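Local coordinates for nucleotidyl transferase AbiEii/AbiGii toxin family protein (Mycobacterium tuberculosis, PDB 6Y56) that acts as MenT4, the nucleotidyltransferase toxin of a toxin-antitoxin system, probably slowing growth by adding nucleotides to tRNA acceptor stems, at residues A[43-48]-A[76-81]; A[99-102]-A[106-109]. One frame throughout, in Å; residues are numbered along the deposited sequence.

Contact 1 of 2, residues A[43-48]-A[76-81]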
loop_
_atom_site.group_PDB
_atom_site.type_symbol
_atom_site.label_atom_id
_atom_site.label_comp_id
_atom_site.label_asym_id
_atom_site.label_seq_id
_atom_site.Cartn_x
_atom_site.Cartn_y
_atom_site.Cartn_z
ATOM N N ASP A 43 6.962 -6.548 -13.787
ATOM C CA ASP A 43 8.153 -5.872 -13.291
ATOM C C ASP A 43 8.557 -4.742 -14.230
ATOM O O ASP A 43 8.568 -4.898 -15.457
ATOM C CB ASP A 43 9.306 -6.880 -13.189
ATOM C CG ASP A 43 9.104 -7.895 -12.082
ATOM O OD1 ASP A 43 8.571 -7.524 -11.020
ATOM O OD2 ASP A 43 9.483 -9.070 -12.273
ATOM N N ASN A 44 8.883 -3.594 -13.645
ATOM C CA ASN A 44 9.316 -2.406 -14.380
ATOM C C ASN A 44 8.248 -1.873 -15.320
ATOM O O ASN A 44 8.554 -1.118 -16.240
ATOM C CB ASN A 44 10.640 -2.633 -15.114
ATOM C CG ASN A 44 11.731 -3.080 -14.183
ATOM O OD1 ASN A 44 12.088 -2.369 -13.245
ATOM N ND2 ASN A 44 12.251 -4.274 -14.413
ATOM N N ARG A 45 6.993 -2.248 -15.110
ATOM C CA ARG A 45 5.899 -1.711 -15.905
ATOM C C ARG A 45 4.737 -1.278 -15.016
ATOM O O ARG A 45 4.385 -0.093 -14.978
ATOM C CB ARG A 45 5.433 -2.713 -16.964
ATOM C CG ARG A 45 4.451 -2.072 -17.923
ATOM C CD ARG A 45 3.978 -2.982 -19.036
ATOM N NE ARG A 45 3.451 -2.198 -20.160
ATOM C CZ ARG A 45 2.266 -1.586 -20.180
ATOM N NH1 ARG A 45 1.436 -1.649 -19.143
ATOM N NH2 ARG A 45 1.905 -0.900 -21.256
ATOM N N LEU A 46 4.132 -2.224 -14.302
ATOM C CA LEU A 46 2.996 -1.910 -13.438
ATOM C C LEU A 46 2.907 -3.007 -12.385
ATOM O O LEU A 46 2.645 -4.169 -12.722
ATOM C CB LEU A 46 1.719 -1.837 -14.262
ATOM C CG LEU A 46 0.476 -1.383 -13.508
ATOM C CD1 LEU A 46 0.594 0.070 -13.034
ATOM C CD2 LEU A 46 -0.754 -1.575 -14.387
ATOM N N VAL A 47 3.148 -2.654 -11.127
ATOM C CA VAL A 47 3.110 -3.605 -10.021
ATOM C C VAL A 47 2.179 -3.044 -8.952
ATOM O O VAL A 47 2.286 -1.869 -8.591
ATOM C CB VAL A 47 4.520 -3.867 -9.447
ATOM C CG1 VAL A 47 4.445 -4.797 -8.253
ATOM C CG2 VAL A 47 5.407 -4.488 -10.515
ATOM N N PHE A 48 1.275 -3.883 -8.445
ATOM C CA PHE A 48 0.347 -3.508 -7.382
ATOM C C PHE A 48 1.089 -3.534 -6.048
ATOM O O PHE A 48 1.788 -4.502 -5.735
ATOM C CB PHE A 48 -0.776 -4.549 -7.423
ATOM C CG PHE A 48 -1.951 -4.285 -6.513
ATOM C CD1 PHE A 48 -2.339 -3.004 -6.142
ATOM C CD2 PHE A 48 -2.706 -5.368 -6.065
ATOM C CE1 PHE A 48 -3.444 -2.801 -5.314
ATOM C CE2 PHE A 48 -3.808 -5.170 -5.254
ATOM C CZ PHE A 48 -4.176 -3.893 -4.880
ATOM N N ASP A 76 5.448 7.334 -17.464
ATOM C CA ASP A 76 4.273 8.203 -17.487
ATOM C C ASP A 76 3.230 7.725 -18.494
ATOM O O ASP A 76 2.030 7.937 -18.292
ATOM C CB ASP A 76 4.687 9.634 -17.846
ATOM C CG ASP A 76 5.500 10.306 -16.756
ATOM O OD1 ASP A 76 5.507 9.824 -15.609
ATOM O OD2 ASP A 76 6.156 11.323 -17.051
ATOM N N GLU A 77 3.661 7.101 -19.589
ATOM C CA GLU A 77 2.701 6.619 -20.576
ATOM C C GLU A 77 1.836 5.501 -20.023
ATOM O O GLU A 77 0.654 5.406 -20.366
ATOM C CB GLU A 77 3.430 6.126 -21.811
ATOM C CG GLU A 77 3.610 7.204 -22.810
ATOM C CD GLU A 77 4.635 6.826 -23.826
ATOM O OE1 GLU A 77 4.326 6.010 -24.725
ATOM O OE2 GLU A 77 5.773 7.319 -23.694
ATOM N N VAL A 78 2.418 4.639 -19.184
ATOM C CA VAL A 78 1.649 3.565 -18.563
ATOM C C VAL A 78 0.643 4.137 -17.572
ATOM O O VAL A 78 -0.510 3.705 -17.512
ATOM C CB VAL A 78 2.599 2.549 -17.902
ATOM C CG1 VAL A 78 1.825 1.602 -16.997
ATOM C CG2 VAL A 78 3.368 1.790 -18.968
ATOM N N VAL A 79 1.066 5.134 -16.791
ATOM C CA VAL A 79 0.158 5.810 -15.869
ATOM C C VAL A 79 -1.037 6.364 -16.621
ATOM O O VAL A 79 -2.190 6.173 -16.223
ATOM C CB VAL A 79 0.908 6.914 -15.102
ATOM C CG1 VAL A 79 -0.050 7.708 -14.228
ATOM C CG2 VAL A 79 2.038 6.315 -14.269
ATOM N N LEU A 80 -0.782 7.053 -17.735
ATOM C CA LEU A 80 -1.887 7.646 -18.476
ATOM C C LEU A 80 -2.813 6.573 -19.039
ATOM O O LEU A 80 -4.038 6.727 -19.002
ATOM C CB LEU A 80 -1.357 8.547 -19.589
ATOM C CG LEU A 80 -2.441 9.306 -20.370
ATOM C CD1 LEU A 80 -3.184 10.272 -19.468
ATOM C CD2 LEU A 80 -1.828 10.045 -21.546
ATOM N N GLU A 81 -2.251 5.477 -19.551
ATOM C CA GLU A 81 -3.075 4.385 -20.061
ATOM C C GLU A 81 -4.027 3.873 -18.984
ATOM O O GLU A 81 -5.233 3.719 -19.221
ATOM C CB GLU A 81 -2.163 3.271 -20.579
ATOM C CG GLU A 81 -2.878 2.006 -21.031
ATOM C CD GLU A 81 -1.912 0.858 -21.290
ATOM O OE1 GLU A 81 -0.704 1.009 -21.012
ATOM O OE2 GLU A 81 -2.362 -0.202 -21.769
#
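R45 and V78 meet where a classic beta bulge, formed by R45 and L46 just ahead of strand 47-49, comes up against the first turns of helix 76-86. The bulge leads into strand 47-49, the first strand in the order of the mixed sheet of a nucleotidyltransferase domain; V47 carries the pairing on to S72 of strand 68-72. Only 173 Å² is buried between the two segments, most of it on R45 and V78.

The apolar part centres on V78, whose two methyls divide the work. CG1 lies anti to the backbone N (chi1 167°) and reaches the main chain of the bulge, 3.7 Å from R45 O. CB of L46 also faces CG1, at a looser 4.4 Å. The other methyl, CG2, rises under the arginine and is 3.8 Å from R45 CZ. The rest of the leucine packs on V39, F41 and F71.

The polar part is a salt bridge made through one hydrogen bond. The R45 chain runs out extended from CG to NE, with CG anti to the backbone N (chi1 -171°), and this carries the guanidinium across the helix surface to E81, one turn beyond V78. There NH2 donates to E81 OE1 at 3.2 Å, nearly straight at 165°. NH1 is bonded to the backbone oxygen of Q40, and together the two partners fix the rotation of the group. E81 reaches up with an extended chain of its own, crossing the arginine at about a right angle.

The guanidinium and carboxylate planes also stand perpendicular: OE1 offers its syn lone pair at the guanidinium edge, while V78 CG2 stands 3.7 Å off one face, over the centre of the group.

Contact 2 of 2, residues A[99-102]-A[106-109]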
loop_
_atom_site.group_PDB
_atom_site.type_symbol
_atom_site.label_atom_id
_atom_site.label_comp_id
_atom_site.label_asym_id
_atom_site.label_seq_id
_atom_site.Cartn_x
_atom_site.Cartn_y
_atom_site.Cartn_z
ATOM N N GLN A 99 -10.110 11.876 -10.616
ATOM C CA GLN A 99 -9.819 13.296 -10.741
ATOM C C GLN A 99 -8.410 13.541 -10.225
ATOM O O GLN A 99 -8.053 13.079 -9.140
ATOM C CB GLN A 99 -10.807 14.117 -9.920
ATOM C CG GLN A 99 -10.606 15.610 -10.091
ATOM C CD GLN A 99 -11.714 16.424 -9.463
ATOM O OE1 GLN A 99 -12.152 17.431 -10.025
ATOM N NE2 GLN A 99 -12.179 15.995 -8.291
ATOM N N SER A 100 -7.612 14.256 -11.003
ATOM C CA SER A 100 -6.234 14.513 -10.612
ATOM C C SER A 100 -6.199 15.416 -9.387
ATOM O O SER A 100 -6.953 16.388 -9.292
ATOM C CB SER A 100 -5.505 15.200 -11.765
ATOM O OG SER A 100 -4.127 15.355 -11.475
ATOM N N THR A 101 -5.328 15.084 -8.434
ATOM C CA THR A 101 -5.124 15.939 -7.276
ATOM C C THR A 101 -3.863 16.780 -7.376
ATOM O O THR A 101 -3.686 17.688 -6.561
ATOM C CB THR A 101 -5.066 15.113 -5.986
ATOM O OG1 THR A 101 -3.942 14.226 -6.042
ATOM C CG2 THR A 101 -6.349 14.314 -5.801
ATOM N N ARG A 102 -2.985 16.502 -8.334
ATOM C CA ARG A 102 -1.770 17.294 -8.470
ATOM C C ARG A 102 -1.282 17.211 -9.906
ATOM O O ARG A 102 -1.672 16.321 -10.670
ATOM C CB ARG A 102 -0.689 16.871 -7.468
ATOM C CG ARG A 102 -0.340 15.408 -7.505
ATOM C CD ARG A 102 0.762 15.049 -6.501
ATOM N NE ARG A 102 1.533 13.893 -6.961
ATOM C CZ ARG A 102 1.693 12.759 -6.279
ATOM N NH1 ARG A 102 1.150 12.608 -5.077
ATOM N NH2 ARG A 102 2.411 11.776 -6.798
ATOM N N ARG A 106 0.106 11.682 -11.345
ATOM C CA ARG A 106 0.358 10.435 -10.640
ATOM C C ARG A 106 -0.447 10.274 -9.365
ATOM O O ARG A 106 -0.300 9.249 -8.687
ATOM C CB ARG A 106 1.860 10.284 -10.363
ATOM C CG ARG A 106 2.623 9.890 -11.623
ATOM C CD ARG A 106 4.119 9.911 -11.450
ATOM N NE ARG A 106 4.735 9.316 -12.629
ATOM C CZ ARG A 106 4.963 8.014 -12.776
ATOM N NH1 ARG A 106 4.664 7.156 -11.800
ATOM N NH2 ARG A 106 5.501 7.569 -13.905
ATOM N N HIS A 107 -1.311 11.225 -9.025
ATOM C CA HIS A 107 -2.156 11.091 -7.844
ATOM C C HIS A 107 -3.575 11.507 -8.182
ATOM O O HIS A 107 -3.798 12.579 -8.755
ATOM C CB HIS A 107 -1.655 11.867 -6.628
ATOM C CG HIS A 107 -2.406 11.525 -5.373
ATOM N ND1 HIS A 107 -3.596 12.132 -5.032
ATOM C CD2 HIS A 107 -2.169 10.599 -4.412
ATOM C CE1 HIS A 107 -4.042 11.622 -3.899
ATOM N NE2 HIS A 107 -3.193 10.691 -3.499
ATOM N N TRP A 108 -4.530 10.661 -7.823
ATOM C CA TRP A 108 -5.897 10.799 -8.291
ATOM C C TRP A 108 -6.854 10.507 -7.153
ATOM O O TRP A 108 -6.598 9.633 -6.323
ATOM C CB TRP A 108 -6.188 9.834 -9.450
ATOM C CG TRP A 108 -5.263 10.048 -10.597
ATOM C CD1 TRP A 108 -3.956 9.649 -10.686
ATOM C CD2 TRP A 108 -5.543 10.768 -11.802
ATOM N NE1 TRP A 108 -3.410 10.073 -11.878
ATOM C CE2 TRP A 108 -4.370 10.758 -12.579
ATOM C CE3 TRP A 108 -6.680 11.406 -12.306
ATOM C CZ2 TRP A 108 -4.302 11.361 -13.830
ATOM C CZ3 TRP A 108 -6.612 12.004 -13.543
ATOM C CH2 TRP A 108 -5.431 11.982 -14.292
ATOM N N GLN A 109 -7.956 11.238 -7.110
ATOM C CA GLN A 109 -9.070 10.865 -6.259
ATOM C C GLN A 109 -9.969 9.922 -7.045
ATOM O O GLN A 109 -10.333 10.218 -8.188
ATOM C CB GLN A 109 -9.858 12.101 -5.836
ATOM C CG GLN A 109 -11.085 11.731 -5.018
ATOM C CD GLN A 109 -11.682 12.889 -4.249
ATOM O OE1 GLN A 109 -11.383 14.062 -4.509
ATOM N NE2 GLN A 109 -12.549 12.563 -3.296
HETATM O O HOH W 1 -2.337 13.666 -10.771
#
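S100 lies against the indole of W108 as a non-hydrogen-bonded pair in the antiparallel hairpin of strands 94-100 and 107-114. Next to it, Q99 and Q109 form the hydrogen-bonded pair: Q99 N gives to Q109 O at 2.9 Å and Q109 N to Q99 O at 2.7 Å. Towards the turn, T101 N adds a nearly straight bond to H107 O (3.0 Å, 178°).

From its CB outward, W108 runs beneath the neighbouring strand. The CB passes Q99 O at 3.8 Å. CG then stands beside the backbone N, anti to the carbonyl carbon (chi1 -58°), and this lays the six-membered ring under the partner strand. CD2 is below S100 CA, CE3 comes within 3.3 Å of S100 N, and CZ3 touches S100 CB. That CB is 4.0 Å from the centroid of the six-membered ring, over its face, a CH-pi contact. At the other end of the indole, NE1 bonds to G105 O in the turn. A water takes a proton from S100 OG and gives one to H107 O, tying the serine to the opposite backbone.

R102 reaches across to the start of the other strand, one guanidinium face on H107 CB, while its NE pairs with D104. On the side away from strand 94-100, strand 107-114 pairs with strand 125-129, toward the middle of the sheet, where H107 touches S125 and E127, and the indole also packs on C83 of helix 76-86.

How the contacts relate
Helix 76-86 joins the two contacts, whose centres are about 15 Å apart. V78 and E81 turn one side of it to the bulge of contact 1, while D76 and V79 meet R106 of contact 2: D76 OD1 binds R106 NH2 at 2.8 Å, and V79 CG2 packs 3.7 Å from R106 CZ. D76 OD1 also binds R130, so one carboxylate oxygen holds two arginines that lie close together. Both contacts reach the same mixed sheet, contact 1 at outermost strand 47-49 and contact 2 at strands 94-100 and 107-114. Between them run 68-72 and 125-129; strand 68-72 probably carries catalytic acids, as in related nucleotidyltransferases.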